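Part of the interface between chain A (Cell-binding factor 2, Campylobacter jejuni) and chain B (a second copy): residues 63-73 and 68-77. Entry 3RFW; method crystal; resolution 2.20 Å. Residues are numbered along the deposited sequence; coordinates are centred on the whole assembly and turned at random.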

ATOM      1  N   PRO A  63     -30.566  17.522  11.369  1.00 47.74           N
ATOM      2  CA  PRO A  63     -30.204  17.730   9.955  1.00 47.30           C
ATOM      3  C   PRO A  63     -29.000  16.870   9.549  1.00 44.69           C
ATOM      4  O   PRO A  63     -28.823  16.527   8.378  1.00 44.54           O
ATOM      5  N   LEU A  64     -28.233  16.422  10.522  1.00 42.99           N
ATOM      6  CA  LEU A  64     -27.208  15.443  10.226  1.00 43.05           C
ATOM      7  C   LEU A  64     -27.823  14.126   9.732  1.00 39.09           C
ATOM      8  O   LEU A  64     -27.158  13.318   9.095  1.00 40.26           O
ATOM      9  N   TYR A  65     -29.079  13.887  10.066  1.00 35.86           N
ATOM     10  CA  TYR A  65     -29.762  12.700   9.567  1.00 33.03           C
ATOM     11  C   TYR A  65     -30.480  12.975   8.234  1.00 34.12           C
ATOM     12  O   TYR A  65     -30.306  12.239   7.268  1.00 32.42           O
ATOM     13  N   THR A  66     -31.297  14.025   8.179  1.00 35.00           N
ATOM     14  CA  THR A  66     -32.227  14.169   7.048  1.00 37.12           C
ATOM     15  C   THR A  66     -31.471  14.501   5.765  1.00 36.20           C
ATOM     16  O   THR A  66     -31.785  13.998   4.688  1.00 39.54           O
ATOM     17  N   LYS A  67     -30.434  15.307   5.900  1.00 37.42           N
ATOM     18  CA  LYS A  67     -29.598  15.683   4.787  1.00 39.15           C
ATOM     19  C   LYS A  67     -28.772  14.499   4.254  1.00 39.87           C
ATOM     20  O   LYS A  67     -28.568  14.381   3.041  1.00 38.66           O
ATOM     21  N   GLU A  68     -28.328  13.597   5.129  1.00 36.49           N
ATOM     22  CA  GLU A  68     -27.586  12.444   4.635  1.00 34.92           C
ATOM     23  C   GLU A  68     -28.497  11.373   4.101  1.00 31.35           C
ATOM     24  O   GLU A  68     -28.158  10.687   3.160  1.00 33.43           O
ATOM     25  N   LEU A  69     -29.686  11.272   4.664  1.00 28.57           N
ATOM     26  CA  LEU A  69     -30.673  10.383   4.124  1.00 31.30           C
ATOM     27  C   LEU A  69     -31.140  10.845   2.733  1.00 31.91           C
ATOM     28  O   LEU A  69     -31.339   9.994   1.862  1.00 30.98           O
ATOM     29  N   ASP A  70     -31.332  12.158   2.534  1.00 34.11           N
ATOM     30  CA  ASP A  70     -31.686  12.667   1.186  1.00 35.99           C
ATOM     31  C   ASP A  70     -30.590  12.289   0.207  1.00 34.01           C
ATOM     32  O   ASP A  70     -30.885  11.841  -0.887  1.00 37.44           O
ATOM     33  N   ARG A  71     -29.331  12.452   0.615  1.00 32.68           N
ATOM     34  CA  ARG A  71     -28.203  12.134  -0.234  1.00 31.57           C
ATOM     35  C   ARG A  71     -28.172  10.640  -0.569  1.00 32.47           C
ATOM     36  O   ARG A  71     -28.012  10.274  -1.725  1.00 32.88           O
ATOM     37  N   ALA A  72     -28.316   9.779   0.446  1.00 30.71           N
ATOM     38  CA  ALA A  72     -28.275   8.325   0.246  1.00 31.25           C
ATOM     39  C   ALA A  72     -29.406   7.890  -0.677  1.00 28.89           C
ATOM     40  O   ALA A  72     -29.255   7.007  -1.522  1.00 33.92           O
ATOM     41  N   LYS A  73     -30.577   8.442  -0.461  1.00 29.57           N
ATOM     42  CA  LYS A  73     -31.730   8.048  -1.268  1.00 33.45           C
ATOM     43  C   LYS A  73     -31.486   8.315  -2.799  1.00 35.22           C
ATOM     44  O   LYS A  73     -31.626   7.403  -3.624  1.00 31.55           O
TER
ATOM     45  N   GLU B  68     -31.807  -1.380   0.216  1.00 36.49           N
ATOM     46  CA  GLU B  68     -30.605  -0.622   0.537  1.00 34.92           C
ATOM     47  C   GLU B  68     -30.925   0.699   1.181  1.00 31.35           C
ATOM     48  O   GLU B  68     -30.192   1.169   2.026  1.00 33.43           O
ATOM     49  N   LEU B  69     -32.058   1.273   0.824  1.00 28.57           N
ATOM     50  CA  LEU B  69     -32.518   2.456   1.492  1.00 31.30           C
ATOM     51  C   LEU B  69     -32.884   2.162   2.957  1.00 31.91           C
ATOM     52  O   LEU B  69     -32.588   2.994   3.820  1.00 30.98           O
ATOM     53  N   ASP B  70     -33.533   1.020   3.231  1.00 34.11           N
ATOM     54  CA  ASP B  70     -33.823   0.642   4.636  1.00 35.99           C
ATOM     55  C   ASP B  70     -32.517   0.532   5.402  1.00 34.01           C
ATOM     56  O   ASP B  70     -32.425   1.022   6.514  1.00 37.44           O
ATOM     57  N   ARG B  71     -31.509  -0.091   4.793  1.00 32.68           N
ATOM     58  CA  ARG B  71     -30.219  -0.264   5.426  1.00 31.57           C
ATOM     59  C   ARG B  71     -29.556   1.088   5.700  1.00 32.47           C
ATOM     60  O   ARG B  71     -29.073   1.324   6.799  1.00 32.88           O
ATOM     61  N   ALA B  72     -29.525   1.972   4.695  1.00 30.71           N
ATOM     62  CA  ALA B  72     -28.890   3.290   4.835  1.00 31.25           C
ATOM     63  C   ALA B  72     -29.591   4.096   5.920  1.00 28.89           C
ATOM     64  O   ALA B  72     -28.968   4.823   6.696  1.00 33.92           O
ATOM     65  N   LYS B  73     -30.902   4.049   5.925  1.00 29.57           N
ATOM     66  CA  LYS B  73     -31.658   4.830   6.902  1.00 33.45           C
ATOM     67  C   LYS B  73     -31.281   4.438   8.377  1.00 35.22           C
ATOM     68  O   LYS B  73     -30.914   5.304   9.183  1.00 31.55           O
ATOM     69  N   ASP B  74     -31.212   3.127   8.657  1.00 33.22           N
ATOM     70  CA  ASP B  74     -30.755   2.617   9.955  1.00 32.71           C
ATOM     71  C   ASP B  74     -29.281   2.944  10.220  1.00 32.13           C
ATOM     72  O   ASP B  74     -28.948   3.504  11.269  1.00 33.97           O
ATOM     73  N   ALA B  75     -28.420   2.774   9.221  1.00 31.65           N
ATOM     74  CA  ALA B  75     -27.004   3.011   9.465  1.00 29.71           C
ATOM     75  C   ALA B  75     -26.689   4.478   9.683  1.00 31.17           C
ATOM     76  O   ALA B  75     -25.801   4.819  10.446  1.00 30.25           O
ATOM     77  N   ILE B  76     -27.418   5.365   9.012  1.00 30.44           N
ATOM     78  CA  ILE B  76     -27.167   6.782   9.209  1.00 30.19           C
ATOM     79  C   ILE B  76     -27.648   7.236  10.582  1.00 28.03           C
ATOM     80  O   ILE B  76     -26.997   8.037  11.230  1.00 29.42           O
ATOM     81  N   LEU B  77     -28.804   6.761  11.018  1.00 28.75           N
ATOM     82  CA  LEU B  77     -29.295   7.112  12.379  1.00 28.76           C
ATOM     83  C   LEU B  77     -28.309   6.640  13.496  1.00 30.62           C
ATOM     84  O   LEU B  77     -28.059   7.361  14.469  1.00 32.24           O
TER

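When two copies of a helix meet nearly antiparallel, an interface can be built from a few apolar side chains, one fitted into a hole among residues of the partner and others meeting end to end, with the charged groups paired along each helix and not across the gap. The two stretches of Cell-binding factor 2 illustrate this: their axes approach to 9.8 Å, their directions differ by 154°, and no hydrogen bond links them.

Tyr65(A) and Ile76(B) cover the most surface. Ile76(B), with chi1 m and chi2 t, points toward chain A and acts as a knob in a hole formed by Tyr65(A), Glu68(A), Leu69(A) and Ala72(A). Its CD1 reaches the floor of that hole, 3.7 Å from O of Glu68(A), 3.8 Å from CA of Leu69(A) and 3.9 Å from CB of Ala72(A), while its CG2 lies 3.7 Å from CD1 of Tyr65(A). The tyrosine leaves its helix sideways, but its t rotamer (chi2 81°) brings the ring across to chain B. There CE1 of Tyr65(A) packs 3.9 Å from CB of Leu77(B), whose backbone N sits at the ring edge, and OH of Tyr65(A) comes within 3.1 Å of CG of Lys73(B), a tight contact with the aliphatic part of the lysine.

Farther along, the matching residues of the two copies meet. Both Leu69 side chains adopt t, p, and CD1 of Leu69(A) touches CD1 of Leu69(B) at 3.9 Å; Ala72(A) and Ala72(B) point toward each other, CB to CB at 3.9 Å.

Between these two stretches no salt bridge forms; the charged pairs lie along each helix. In chain A, Arg71(A) NH2 donates to Glu68(A) OE2 at 3.0 Å in a salt bridge, and Lys73(A) NZ makes a long one, 3.6 Å, with Asp70(A) OD1; chain B repeats both pairings, and NH1 of each Arg71 is hydrogen-bonded elsewhere in the structure. Each Lys73 packs CB 4.1 Å from CD1 of the Leu69 across the interface, while both lysine ends lead away from the partner stretch.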

ATOM      1  CB  PRO A  63     -29.851  19.234   9.884  1.00 48.88           C
ATOM      2  CG  PRO A  63     -29.710  19.698  11.344  1.00 51.40           C
ATOM      3  CD  PRO A  63     -30.633  18.784  12.126  1.00 48.82           C
ATOM      4  CB  LEU A  64     -26.309  15.210  11.449  1.00 45.14           C
ATOM      5  CG  LEU A  64     -25.261  16.301  11.698  1.00 53.57           C
ATOM      6  CD1 LEU A  64     -24.588  16.061  13.058  1.00 57.91           C
ATOM      7  CD2 LEU A  64     -24.213  16.312  10.561  1.00 53.32           C
ATOM      8  CB  TYR A  65     -30.735  12.175  10.606  1.00 31.08           C
ATOM      9  CG  TYR A  65     -31.591  11.031  10.118  1.00 33.32           C
ATOM     10  CD1 TYR A  65     -31.096   9.731  10.098  1.00 30.30           C
ATOM     11  CD2 TYR A  65     -32.895  11.255   9.666  1.00 33.52           C
ATOM     12  CE1 TYR A  65     -31.880   8.671   9.621  1.00 24.95           C
ATOM     13  CE2 TYR A  65     -33.676  10.214   9.198  1.00 30.86           C
ATOM     14  CZ  TYR A  65     -33.155   8.926   9.196  1.00 31.91           C
ATOM     15  OH  TYR A  65     -33.911   7.882   8.740  1.00 34.95           O
ATOM     16  CB  THR A  66     -33.246  15.292   7.272  1.00 37.51           C
ATOM     17  OG1 THR A  66     -32.552  16.492   7.583  1.00 38.47           O
ATOM     18  CG2 THR A  66     -34.248  14.959   8.355  1.00 37.39           C
ATOM     19  CB  LYS A  67     -28.687  16.820   5.223  1.00 41.64           C
ATOM     20  CG  LYS A  67     -27.831  17.422   4.138  1.00 48.05           C
ATOM     21  CD  LYS A  67     -27.363  18.807   4.589  1.00 60.27           C
ATOM     22  CE  LYS A  67     -25.910  19.057   4.201  1.00 62.68           C
ATOM     23  NZ  LYS A  67     -24.958  18.208   4.976  1.00 59.01           N
ATOM     24  CB  GLU A  68     -26.624  11.891   5.685  1.00 36.42           C
ATOM     25  CG  GLU A  68     -25.478  12.879   6.004  1.00 39.85           C
ATOM     26  CD  GLU A  68     -24.699  13.328   4.757  1.00 51.64           C
ATOM     27  OE1 GLU A  68     -24.219  12.441   4.000  1.00 51.65           O
ATOM     28  OE2 GLU A  68     -24.538  14.566   4.563  1.00 51.04           O
ATOM     29  CB  LEU A  69     -31.874  10.247   5.055  1.00 29.18           C
ATOM     30  CG  LEU A  69     -33.016   9.384   4.536  1.00 33.84           C
ATOM     31  CD1 LEU A  69     -32.544   7.979   4.304  1.00 28.97           C
ATOM     32  CD2 LEU A  69     -34.254   9.457   5.439  1.00 36.93           C
ATOM     33  CB  ASP A  70     -31.886  14.191   1.147  1.00 36.80           C
ATOM     34  CG  ASP A  70     -33.213  14.628   1.743  1.00 48.71           C
ATOM     35  OD1 ASP A  70     -34.140  13.783   1.853  1.00 55.38           O
ATOM     36  OD2 ASP A  70     -33.296  15.792   2.200  1.00 55.23           O
ATOM     37  CB  ARG A  71     -26.892  12.562   0.446  1.00 32.51           C
ATOM     38  CG  ARG A  71     -25.666  12.500  -0.459  1.00 34.83           C
ATOM     39  CD  ARG A  71     -24.332  12.750   0.283  1.00 38.73           C
ATOM     40  NE  ARG A  71     -24.413  13.847   1.252  1.00 40.64           N
ATOM     41  CZ  ARG A  71     -24.241  15.147   0.989  1.00 44.03           C
ATOM     42  NH1 ARG A  71     -23.992  15.577  -0.241  1.00 41.29           N
ATOM     43  NH2 ARG A  71     -24.361  16.034   1.975  1.00 44.21           N
ATOM     44  CB  ALA A  72     -28.392   7.553   1.657  1.00 28.52           C
ATOM     45  CB  LYS A  73     -32.938   8.800  -0.702  1.00 35.30           C
ATOM     46  CG  LYS A  73     -34.172   8.922  -1.562  1.00 43.82           C
ATOM     47  CD  LYS A  73     -35.399   8.990  -0.645  1.00 54.01           C
ATOM     48  CE  LYS A  73     -36.274  10.206  -0.934  1.00 57.94           C
ATOM     49  NZ  LYS A  73     -35.586  11.465  -0.518  1.00 64.35           N
TER
ATOM     50  CB  GLU B  68     -29.696  -0.448  -0.679  1.00 36.42           C
ATOM     51  CG  GLU B  68     -29.094  -1.791  -1.153  1.00 39.85           C
ATOM     52  CD  GLU B  68     -28.352  -2.549  -0.041  1.00 51.64           C
ATOM     53  OE1 GLU B  68     -27.444  -1.944   0.592  1.00 51.65           O
ATOM     54  OE2 GLU B  68     -28.652  -3.759   0.164  1.00 51.04           O
ATOM     55  CB  LEU B  69     -33.711   3.078   0.775  1.00 29.18           C
ATOM     56  CG  LEU B  69     -34.324   4.297   1.449  1.00 33.84           C
ATOM     57  CD1 LEU B  69     -33.312   5.401   1.549  1.00 28.97           C
ATOM     58  CD2 LEU B  69     -35.627   4.740   0.772  1.00 36.93           C
ATOM     59  CB  ASP B  70     -34.587  -0.686   4.761  1.00 36.80           C
ATOM     60  CG  ASP B  70     -36.060  -0.553   4.414  1.00 48.71           C
ATOM     61  OD1 ASP B  70     -36.591   0.588   4.434  1.00 55.38           O
ATOM     62  OD2 ASP B  70     -36.664  -1.579   4.018  1.00 55.23           O
ATOM     63  CB  ARG B  71     -29.312  -1.143   4.549  1.00 32.51           C
ATOM     64  CG  ARG B  71     -28.024  -1.592   5.231  1.00 34.83           C
ATOM     65  CD  ARG B  71     -27.037  -2.314   4.283  1.00 38.73           C
ATOM     66  NE  ARG B  71     -27.699  -3.259   3.380  1.00 40.64           N
ATOM     67  CZ  ARG B  71     -28.002  -4.533   3.654  1.00 44.03           C
ATOM     68  NH1 ARG B  71     -27.735  -5.068   4.838  1.00 41.29           N
ATOM     69  NH2 ARG B  71     -28.622  -5.269   2.734  1.00 44.21           N
ATOM     70  CB  ALA B  72     -28.937   4.094   3.438  1.00 28.52           C
ATOM     71  CB  LYS B  73     -33.139   4.625   6.574  1.00 35.30           C
ATOM     72  CG  LYS B  73     -34.160   4.961   7.635  1.00 43.82           C
ATOM     73  CD  LYS B  73     -35.453   5.405   6.942  1.00 54.01           C
ATOM     74  CE  LYS B  73     -36.668   4.613   7.417  1.00 57.94           C
ATOM     75  NZ  LYS B  73     -36.602   3.201   6.934  1.00 64.35           N
ATOM     76  CB  ASP B  74     -31.068   1.083  10.114  1.00 29.22           C
ATOM     77  CG  ASP B  74     -32.565   0.817  10.291  1.00 32.02           C
ATOM     78  OD1 ASP B  74     -33.323   1.797  10.434  1.00 38.30           O
ATOM     79  OD2 ASP B  74     -33.023  -0.349  10.286  1.00 37.91           O
ATOM     80  CB  ALA B  75     -26.138   2.439   8.315  1.00 33.43           C
ATOM     81  CB  ILE B  76     -27.845   7.661   8.126  1.00 27.45           C
ATOM     82  CG1 ILE B  76     -27.226   7.395   6.747  1.00 30.06           C
ATOM     83  CG2 ILE B  76     -27.790   9.100   8.558  1.00 24.25           C
ATOM     84  CD1 ILE B  76     -28.156   7.839   5.513  1.00 30.46           C
ATOM     85  CB  LEU B  77     -30.669   6.473  12.630  1.00 27.76           C
ATOM     86  CG  LEU B  77     -31.428   6.994  13.862  1.00 30.61           C
ATOM     87  CD1 LEU B  77     -31.544   8.519  13.819  1.00 29.30           C
ATOM     88  CD2 LEU B  77     -32.813   6.340  14.040  1.00 27.12           C
TER